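Side-chain contacts in Glyoxalase/bleomycin resistance protein/dioxygenase (Nostoc punctiforme PCC 73102, PDB 3KOL), which binds cobalt and is probably a metal-dependent enzyme of the vicinal oxygen chelate superfamily, perhaps a glyoxalase or dioxygenase: residues N89-F94 / Y137-D142; Y35-G38 / G42-E45; G135-F138 / F144-E147. All coordinates share one frame; numbering follows the deposited sequence.

In the fold
Contacts 2 and 3 are buried, while contact 1 lies at the surface. Contacts 1 and 3 use the same strand, 134-139, and their centres are about 9 Å apart. Contact 3 pairs this strand with strand 145-150 by regular backbone bonds. Contact 1 lays a loop over the side chain at the strand's end, with a bridging water. Contact 2 sits about 15 Å from contact 3, centre to centre, and closes the end of helix 30-40 by backbone bonding. Phe36 of this helix packs on Phe138, which joins contact 2 to the sheet. All three contacts reach the second subunit. Contact 2 holds a cobalt ligand, His44, and contact 3 holds another, Glu147, at a different ion.

Contact 1: residues N89-F94 / Y137-D142; sequences NPEKTF and YFYDPD
Pro90 lies over one face of the Tyr139 ring. Its CB sits above the ring centre, 3.6 Å from the centroid and only 5° off the normal, so its hydrogens make a CH-pi contact. Pro90 CG is set to one side, 4.0 Å from Tyr139 CD2. Glu91 continues past the hydroxyl end, with its CG 4.0 Å from Tyr139 OH and its carboxylate plane nearly perpendicular to the ring.

A water bridges the two sides, at the ring edge and in the ring plane. It stands 2.8 Å from Tyr139 OH and donates to Pro90 O at 3.0 Å.

Tyr139 ends strand 134-139, in one of the two four-stranded mixed sheets of this vicinal oxygen chelate fold. Residues 89-94 belong to the link between strands 74-79 and 96-104, which lie in different sheets. The contact joins that link to the end of a strand. The Tyr139 CG stands anti to the carbonyl carbon (chi1 -62°), which carries the ring out to Pro90.

The loop keeps its shape by a type I turn from Asn89 to Lys92. Asn89 also forms an Asx turn: its OD1 accepts from Glu91 N at 2.9 Å, with the donor well above the amide plane. Beyond the strand, Asp140 OD1 makes a second Asx turn with Asp142 N at 2.8 Å. Arg96 of the second subunit packs on Pro90, and its NE is hydrogen-bonded to Asp142 O.

Contact 2: residues Y35-G38 / G42-E45; sequences YFYG and GLHE. With CO (cobalt (II) ion), chain B.
Tyr37 and Leu43 meet in a buried contact at the C-terminal end of helix 30-40, where the chain leaves the helix for strand 44-45. In this vicinal oxygen chelate fold the helix connects strand 17-27 to strand 44-45, which lie at opposite edges of one mixed sheet. Gly42 is the first residue to leave helical geometry, and its positive phi (71°) lets the chain leave the helix toward strand 44-45.

The closing bond runs from Leu43 N to Tyr37 O at 3.1 Å. It lies in the carbonyl plane. The donor lies six positions after the acceptor, a wider reach than the four of an alpha-helical bond. Leu43 CB also lies close to this oxygen, 3.4 Å from Tyr37 O. Gly42 CA comes 3.2 Å from Gly38 O in a CA-H...O contact.

The side chains continue the contact inward. Leu43 CG stands anti to its carbonyl carbon (chi1 -63°), which sends the branch past the Tyr37 carbonyl until its CD1 is 4.2 Å from Tyr37 CD1. Phe36 CD2 lies over the centre of the Tyr37 ring and probably helps to limit its rotation. The ring reaches on to Asp140, whose OD2 is hydrogen-bonded to Tyr37 OH. Leu75 of strand 74-79 packs on both Tyr37 and Leu43.

A water donates to Leu43 O and, weakly, to Gly38 O. His44 points away from the helix, and its NE2 binds a cobalt ion at 2.1 Å together with two waters.

Contact 3: residues G135-F138 / F144-E147; sequences GVYF and FMIE. With CO (cobalt (II) ion), chain C.
The Tyr137 ring has Glu147 CG over one face, 4.0 Å from the centroid, in a CH-pi contact. A water lies at its edge, in the ring plane, 2.7 Å from Tyr137 OH. The selenium of Met145, a selenomethionine, approaches obliquely at 5.1 Å from the Tyr137 centroid, a Met-aromatic contact. The Phe138 ring has Ile146 O over one face, offset toward the rim, and Ile146 CB over it as well.

These groups belong to the beta hairpin of strands 134-139 and 145-150. Phe138 and Ile146 form an antiparallel hydrogen-bonded pair: Phe138 N gives to Ile146 O at 3.0 Å, and Ile146 N to Phe138 O at 2.7 Å. Tyr137 and Glu147 form the adjacent non-hydrogen-bonded pair on the other face, beside the metal. Phe138 and Ile146 instead face the helices, meeting Ile116 and Phe36 respectively.

Tyr137 and Glu147 run side by side and point the same way, with ring and carboxylate planes 42° apart. Glu147 CG is anti to its backbone N (chi1 168°) and the chain beyond is extended, which lays the carboxylate alongside the hydroxyl half of the ring, with Glu147 OE1 3.1 Å from Tyr137 CE1. OE1 binds cobalt at 2.1 Å. His99, three waters and His22 of the second subunit complete the site, which thus spans the dimer. The water at Tyr137 OH is itself a cobalt ligand, so Tyr137 lies in the second shell of the metal. Another metal-bound water donates to Glu147 OE2 at 2.8 Å.

Contact 1: residues N89-F94 / Y137-D142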
loop_
_atom_site.group_PDB
_atom_site.type_symbol
_atom_site.label_atom_id
_atom_site.label_comp_id
_atom_site.label_asym_id
_atom_site.label_seq_id
_atom_site.Cartn_x
_atom_site.Cartn_y
_atom_site.Cartn_z
ATOM N N ASN A 89 -5.977 17.760 9.049
ATOM C CA ASN A 89 -7.271 17.402 8.476
ATOM C C ASN A 89 -7.058 16.346 7.394
ATOM O O ASN A 89 -6.462 16.621 6.353
ATOM C CB ASN A 89 -7.942 18.649 7.881
ATOM C CG ASN A 89 -9.241 18.334 7.157
ATOM O OD1 ASN A 89 -9.741 17.210 7.202
ATOM N ND2 ASN A 89 -9.797 19.339 6.484
ATOM N N PRO A 90 -7.548 15.117 7.633
ATOM C CA PRO A 90 -7.407 14.011 6.679
ATOM C C PRO A 90 -8.055 14.248 5.320
ATOM O O PRO A 90 -7.749 13.550 4.352
ATOM C CB PRO A 90 -8.023 12.829 7.427
ATOM C CG PRO A 90 -9.061 13.483 8.283
ATOM C CD PRO A 90 -8.342 14.702 8.801
ATOM N N GLU A 91 -8.944 15.233 5.241
ATOM C CA GLU A 91 -9.612 15.535 3.982
ATOM C C GLU A 91 -8.707 16.306 3.025
ATOM O O GLU A 91 -9.010 16.424 1.839
ATOM C CB GLU A 91 -10.899 16.320 4.236
ATOM C CG GLU A 91 -11.908 15.563 5.084
ATOM C CD GLU A 91 -13.258 16.247 5.135
ATOM O OE1 GLU A 91 -13.301 17.459 5.435
ATOM O OE2 GLU A 91 -14.276 15.571 4.878
ATOM N N LYS A 92 -7.601 16.835 3.532
ATOM C CA LYS A 92 -6.677 17.560 2.668
ATOM C C LYS A 92 -5.861 16.528 1.889
ATOM O O LYS A 92 -5.231 15.653 2.484
ATOM C CB LYS A 92 -5.753 18.466 3.487
ATOM C CG LYS A 92 -4.781 19.257 2.618
ATOM C CD LYS A 92 -5.506 19.854 1.413
ATOM C CE LYS A 92 -4.609 19.890 0.184
ATOM N NZ LYS A 92 -5.402 20.038 -1.076
ATOM N N THR A 93 -5.876 16.632 0.561
ATOM C CA THR A 93 -5.165 15.675 -0.288
ATOM C C THR A 93 -3.817 16.148 -0.840
ATOM O O THR A 93 -3.583 17.345 -1.020
ATOM C CB THR A 93 -6.050 15.241 -1.475
ATOM O OG1 THR A 93 -6.425 16.395 -2.240
ATOM C CG2 THR A 93 -7.315 14.541 -0.970
ATOM N N PHE A 94 -2.942 15.183 -1.117
ATOM C CA PHE A 94 -1.601 15.442 -1.643
ATOM C C PHE A 94 -1.253 14.345 -2.638
ATOM O O PHE A 94 -2.008 13.391 -2.806
ATOM C CB PHE A 94 -0.559 15.376 -0.522
ATOM C CG PHE A 94 -0.763 16.378 0.578
ATOM C CD1 PHE A 94 -0.388 17.707 0.410
ATOM C CD2 PHE A 94 -1.312 15.987 1.794
ATOM C CE1 PHE A 94 -0.553 18.637 1.444
ATOM C CE2 PHE A 94 -1.481 16.906 2.832
ATOM C CZ PHE A 94 -1.100 18.233 2.654
ATOM N N TYR A 137 -15.351 3.844 2.634
ATOM C CA TYR A 137 -14.068 4.468 2.950
ATOM C C TYR A 137 -14.089 5.138 4.314
ATOM O O TYR A 137 -15.083 5.751 4.703
ATOM C CB TYR A 137 -13.724 5.527 1.899
ATOM C CG TYR A 137 -13.740 5.023 0.481
ATOM C CD1 TYR A 137 -12.552 4.765 -0.204
ATOM C CD2 TYR A 137 -14.947 4.804 -0.184
ATOM C CE1 TYR A 137 -12.568 4.303 -1.516
ATOM C CE2 TYR A 137 -14.973 4.342 -1.493
ATOM C CZ TYR A 137 -13.784 4.097 -2.154
ATOM O OH TYR A 137 -13.813 3.661 -3.458
ATOM N N PHE A 138 -12.974 5.036 5.024
ATOM C CA PHE A 138 -12.847 5.625 6.349
ATOM C C PHE A 138 -11.369 5.836 6.654
ATOM O O PHE A 138 -10.509 5.165 6.088
ATOM C CB PHE A 138 -13.496 4.706 7.389
ATOM C CG PHE A 138 -13.067 3.268 7.277
ATOM C CD1 PHE A 138 -12.054 2.763 8.085
ATOM C CD2 PHE A 138 -13.667 2.424 6.346
ATOM C CE1 PHE A 138 -11.643 1.437 7.969
ATOM C CE2 PHE A 138 -13.263 1.096 6.218
ATOM C CZ PHE A 138 -12.247 0.602 7.034
ATOM N N TYR A 139 -11.079 6.778 7.544
ATOM C CA TYR A 139 -9.703 7.091 7.921
ATOM C C TYR A 139 -9.236 6.299 9.135
ATOM O O TYR A 139 -10.036 5.981 10.022
ATOM C CB TYR A 139 -9.583 8.584 8.233
ATOM C CG TYR A 139 -9.903 9.477 7.062
ATOM C CD1 TYR A 139 -9.073 9.508 5.943
ATOM C CD2 TYR A 139 -11.041 10.288 7.062
ATOM C CE1 TYR A 139 -9.363 10.318 4.855
ATOM C CE2 TYR A 139 -11.341 11.105 5.973
ATOM C CZ TYR A 139 -10.494 11.112 4.875
ATOM O OH TYR A 139 -10.767 11.903 3.785
ATOM N N ASP A 140 -7.941 5.980 9.170
ATOM C CA ASP A 140 -7.367 5.259 10.303
ATOM C C ASP A 140 -6.982 6.328 11.328
ATOM O O ASP A 140 -7.151 7.520 11.058
ATOM C CB ASP A 140 -6.164 4.393 9.861
ATOM C CG ASP A 140 -4.867 5.181 9.669
ATOM O OD1 ASP A 140 -4.853 6.430 9.739
ATOM O OD2 ASP A 140 -3.833 4.520 9.436
ATOM N N PRO A 141 -6.482 5.930 12.514
ATOM C CA PRO A 141 -6.100 6.892 13.558
ATOM C C PRO A 141 -5.212 8.069 13.154
ATOM O O PRO A 141 -5.262 9.127 13.787
ATOM C CB PRO A 141 -5.431 6.009 14.610
ATOM C CG PRO A 141 -6.193 4.729 14.488
ATOM C CD PRO A 141 -6.268 4.550 12.984
ATOM N N ASP A 142 -4.403 7.893 12.112
ATOM C CA ASP A 142 -3.501 8.952 11.666
ATOM C C ASP A 142 -4.044 9.759 10.496
ATOM O O ASP A 142 -3.429 10.736 10.072
ATOM C CB ASP A 142 -2.143 8.359 11.286
ATOM C CG ASP A 142 -1.385 7.834 12.489
ATOM O OD1 ASP A 142 -0.881 8.664 13.272
ATOM O OD2 ASP A 142 -1.304 6.598 12.659
HETATM O O HOH W 1 -8.819 12.353 1.846
#

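Contact 2: residues Y35-G38 / G42-E45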
loop_
_atom_site.group_PDB
_atom_site.type_symbol
_atom_site.label_atom_id
_atom_site.label_comp_id
_atom_site.label_asym_id
_atom_site.label_seq_id
_atom_site.Cartn_x
_atom_site.Cartn_y
_atom_site.Cartn_z
ATOM N N TYR A 35 -5.067 -1.379 17.660
ATOM C CA TYR A 35 -6.476 -1.604 17.963
ATOM C C TYR A 35 -7.314 -1.527 16.685
ATOM O O TYR A 35 -8.172 -2.373 16.429
ATOM C CB TYR A 35 -6.979 -0.562 18.959
ATOM C CG TYR A 35 -8.292 -0.949 19.600
ATOM C CD1 TYR A 35 -8.336 -1.890 20.627
ATOM C CD2 TYR A 35 -9.495 -0.401 19.156
ATOM C CE1 TYR A 35 -9.549 -2.276 21.200
ATOM C CE2 TYR A 35 -10.714 -0.782 19.719
ATOM C CZ TYR A 35 -10.731 -1.719 20.740
ATOM O OH TYR A 35 -11.930 -2.092 21.300
ATOM N N PHE A 36 -7.054 -0.497 15.889
ATOM C CA PHE A 36 -7.768 -0.275 14.632
ATOM C C PHE A 36 -7.582 -1.436 13.652
ATOM O O PHE A 36 -8.548 -2.072 13.241
ATOM C CB PHE A 36 -7.256 1.020 13.990
ATOM C CG PHE A 36 -7.976 1.412 12.726
ATOM C CD1 PHE A 36 -9.206 2.062 12.781
ATOM C CD2 PHE A 36 -7.401 1.169 11.482
ATOM C CE1 PHE A 36 -9.850 2.471 11.613
ATOM C CE2 PHE A 36 -8.036 1.570 10.305
ATOM C CZ PHE A 36 -9.260 2.224 10.369
ATOM N N TYR A 37 -6.335 -1.710 13.271
ATOM C CA TYR A 37 -6.052 -2.769 12.306
ATOM C C TYR A 37 -6.208 -4.196 12.814
ATOM O O TYR A 37 -6.745 -5.045 12.110
ATOM C CB TYR A 37 -4.641 -2.581 11.733
ATOM C CG TYR A 37 -4.530 -1.359 10.843
ATOM C CD1 TYR A 37 -5.130 -1.337 9.585
ATOM C CD2 TYR A 37 -3.863 -0.216 11.274
ATOM C CE1 TYR A 37 -5.072 -0.203 8.775
ATOM C CE2 TYR A 37 -3.800 0.931 10.475
ATOM C CZ TYR A 37 -4.406 0.928 9.226
ATOM O OH TYR A 37 -4.348 2.058 8.438
ATOM N N GLY A 38 -5.744 -4.460 14.032
ATOM C CA GLY A 38 -5.839 -5.810 14.565
ATOM C C GLY A 38 -7.149 -6.174 15.242
ATOM O O GLY A 38 -7.757 -7.203 14.934
ATOM N N GLY A 42 -9.728 -6.829 12.379
ATOM C CA GLY A 42 -9.420 -8.248 12.453
ATOM C C GLY A 42 -8.185 -8.809 11.767
ATOM O O GLY A 42 -8.087 -10.024 11.606
ATOM N N LEU A 43 -7.241 -7.965 11.357
ATOM C CA LEU A 43 -6.034 -8.489 10.713
ATOM C C LEU A 43 -5.196 -9.263 11.730
ATOM O O LEU A 43 -4.985 -8.810 12.859
ATOM C CB LEU A 43 -5.204 -7.359 10.093
ATOM C CG LEU A 43 -5.903 -6.591 8.963
ATOM C CD1 LEU A 43 -5.022 -5.433 8.499
ATOM C CD2 LEU A 43 -6.189 -7.539 7.798
ATOM N N HIS A 44 -4.729 -10.442 11.331
ATOM C CA HIS A 44 -3.931 -11.273 12.224
ATOM C C HIS A 44 -2.547 -10.672 12.442
ATOM O O HIS A 44 -1.891 -10.229 11.499
ATOM C CB HIS A 44 -3.799 -12.687 11.661
ATOM C CG HIS A 44 -3.314 -13.685 12.668
ATOM N ND1 HIS A 44 -4.009 -13.969 13.825
ATOM C CD2 HIS A 44 -2.190 -14.441 12.710
ATOM C CE1 HIS A 44 -3.334 -14.854 14.536
ATOM N NE2 HIS A 44 -2.227 -15.158 13.883
ATOM N N GLU A 45 -2.104 -10.663 13.693
ATOM C CA GLU A 45 -0.808 -10.091 14.024
ATOM C C GLU A 45 0.301 -11.140 14.043
ATOM O O GLU A 45 0.071 -12.292 14.402
ATOM C CB GLU A 45 -0.907 -9.408 15.389
ATOM C CG GLU A 45 0.384 -8.813 15.910
ATOM C CD GLU A 45 0.157 -7.966 17.143
ATOM O OE1 GLU A 45 -0.632 -8.390 18.017
ATOM O OE2 GLU A 45 0.768 -6.880 17.239
HETATM CO CO CO B . -0.632 -16.285 14.585
HETATM O O HOH W 2 -5.146 -9.098 15.572
HETATM O O HOH W 3 -1.795 -17.818 15.209
HETATM O O HOH W 4 1.001 -17.490 15.108
#

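Contact 3: residues G135-F138 / F144-E147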
loop_
_atom_site.group_PDB
_atom_site.type_symbol
_atom_site.label_atom_id
_atom_site.label_comp_id
_atom_site.label_asym_id
_atom_site.label_seq_id
_atom_site.Cartn_x
_atom_site.Cartn_y
_atom_site.Cartn_z
ATOM N N GLY A 135 -18.410 -0.578 -1.777
ATOM C CA GLY A 135 -17.263 -0.034 -1.081
ATOM C C GLY A 135 -17.597 0.980 -0.010
ATOM O O GLY A 135 -18.636 1.639 -0.052
ATOM N N VAL A 136 -16.712 1.090 0.972
ATOM C CA VAL A 136 -16.876 2.045 2.057
ATOM C C VAL A 136 -15.476 2.539 2.413
ATOM O O VAL A 136 -14.526 1.752 2.461
ATOM C CB VAL A 136 -17.558 1.395 3.282
ATOM C CG1 VAL A 136 -16.689 0.285 3.846
ATOM C CG2 VAL A 136 -17.843 2.453 4.344
ATOM N N TYR A 137 -15.351 3.844 2.634
ATOM C CA TYR A 137 -14.068 4.468 2.950
ATOM C C TYR A 137 -14.089 5.138 4.314
ATOM O O TYR A 137 -15.083 5.751 4.703
ATOM C CB TYR A 137 -13.724 5.527 1.899
ATOM C CG TYR A 137 -13.740 5.023 0.481
ATOM C CD1 TYR A 137 -12.552 4.765 -0.204
ATOM C CD2 TYR A 137 -14.947 4.804 -0.184
ATOM C CE1 TYR A 137 -12.568 4.303 -1.516
ATOM C CE2 TYR A 137 -14.973 4.342 -1.493
ATOM C CZ TYR A 137 -13.784 4.097 -2.154
ATOM O OH TYR A 137 -13.813 3.661 -3.458
ATOM N N PHE A 138 -12.974 5.036 5.024
ATOM C CA PHE A 138 -12.847 5.625 6.349
ATOM C C PHE A 138 -11.369 5.836 6.654
ATOM O O PHE A 138 -10.509 5.165 6.088
ATOM C CB PHE A 138 -13.496 4.706 7.389
ATOM C CG PHE A 138 -13.067 3.268 7.277
ATOM C CD1 PHE A 138 -12.054 2.763 8.085
ATOM C CD2 PHE A 138 -13.667 2.424 6.346
ATOM C CE1 PHE A 138 -11.643 1.437 7.969
ATOM C CE2 PHE A 138 -13.263 1.096 6.218
ATOM C CZ PHE A 138 -12.247 0.602 7.034
ATOM N N PHE A 144 -4.982 8.208 7.506
ATOM C CA PHE A 144 -4.732 7.506 6.246
ATOM C C PHE A 144 -6.028 6.810 5.841
ATOM O O PHE A 144 -6.620 6.075 6.633
ATOM C CB PHE A 144 -3.618 6.469 6.404
ATOM C CG PHE A 144 -3.294 5.739 5.134
ATOM C CD1 PHE A 144 -2.825 6.432 4.024
ATOM C CD2 PHE A 144 -3.483 4.364 5.035
ATOM C CE1 PHE A 144 -2.550 5.767 2.829
ATOM C CE2 PHE A 144 -3.211 3.686 3.845
ATOM C CZ PHE A 144 -2.745 4.389 2.740
HETATM N N MSE A 145 -6.463 7.028 4.605
HETATM C CA MSE A 145 -7.718 6.451 4.142
HETATM C C MSE A 145 -7.698 4.965 3.809
HETATM O O MSE A 145 -6.858 4.494 3.044
HETATM C CB MSE A 145 -8.238 7.225 2.929
HETATM C CG MSE A 145 -9.572 6.721 2.421
HETATM SE SE MSE A 145 -10.165 7.700 0.868
HETATM C CE MSE A 145 -11.202 9.059 1.781
ATOM N N ILE A 146 -8.652 4.238 4.383
ATOM C CA ILE A 146 -8.785 2.803 4.160
ATOM C C ILE A 146 -10.091 2.529 3.424
ATOM O O ILE A 146 -11.101 3.184 3.668
ATOM C CB ILE A 146 -8.817 2.019 5.494
ATOM C CG1 ILE A 146 -7.522 2.259 6.270
ATOM C CG2 ILE A 146 -9.017 0.520 5.223
ATOM C CD1 ILE A 146 -6.278 1.800 5.530
ATOM N N GLU A 147 -10.064 1.577 2.506
ATOM C CA GLU A 147 -11.264 1.212 1.774
ATOM C C GLU A 147 -11.519 -0.266 1.981
ATOM O O GLU A 147 -10.588 -1.061 2.001
ATOM C CB GLU A 147 -11.093 1.480 0.273
ATOM C CG GLU A 147 -12.192 0.868 -0.610
ATOM C CD GLU A 147 -11.905 1.031 -2.095
ATOM O OE1 GLU A 147 -10.965 1.777 -2.429
ATOM O OE2 GLU A 147 -12.631 0.431 -2.924
HETATM CO CO CO C . -10.057 2.338 -4.269
HETATM O O HOH W 5 -11.318 3.912 -4.541
HETATM O O HOH W 6 -11.765 1.421 -5.353
HETATM O O HOH W 7 -9.500 3.085 -6.272
#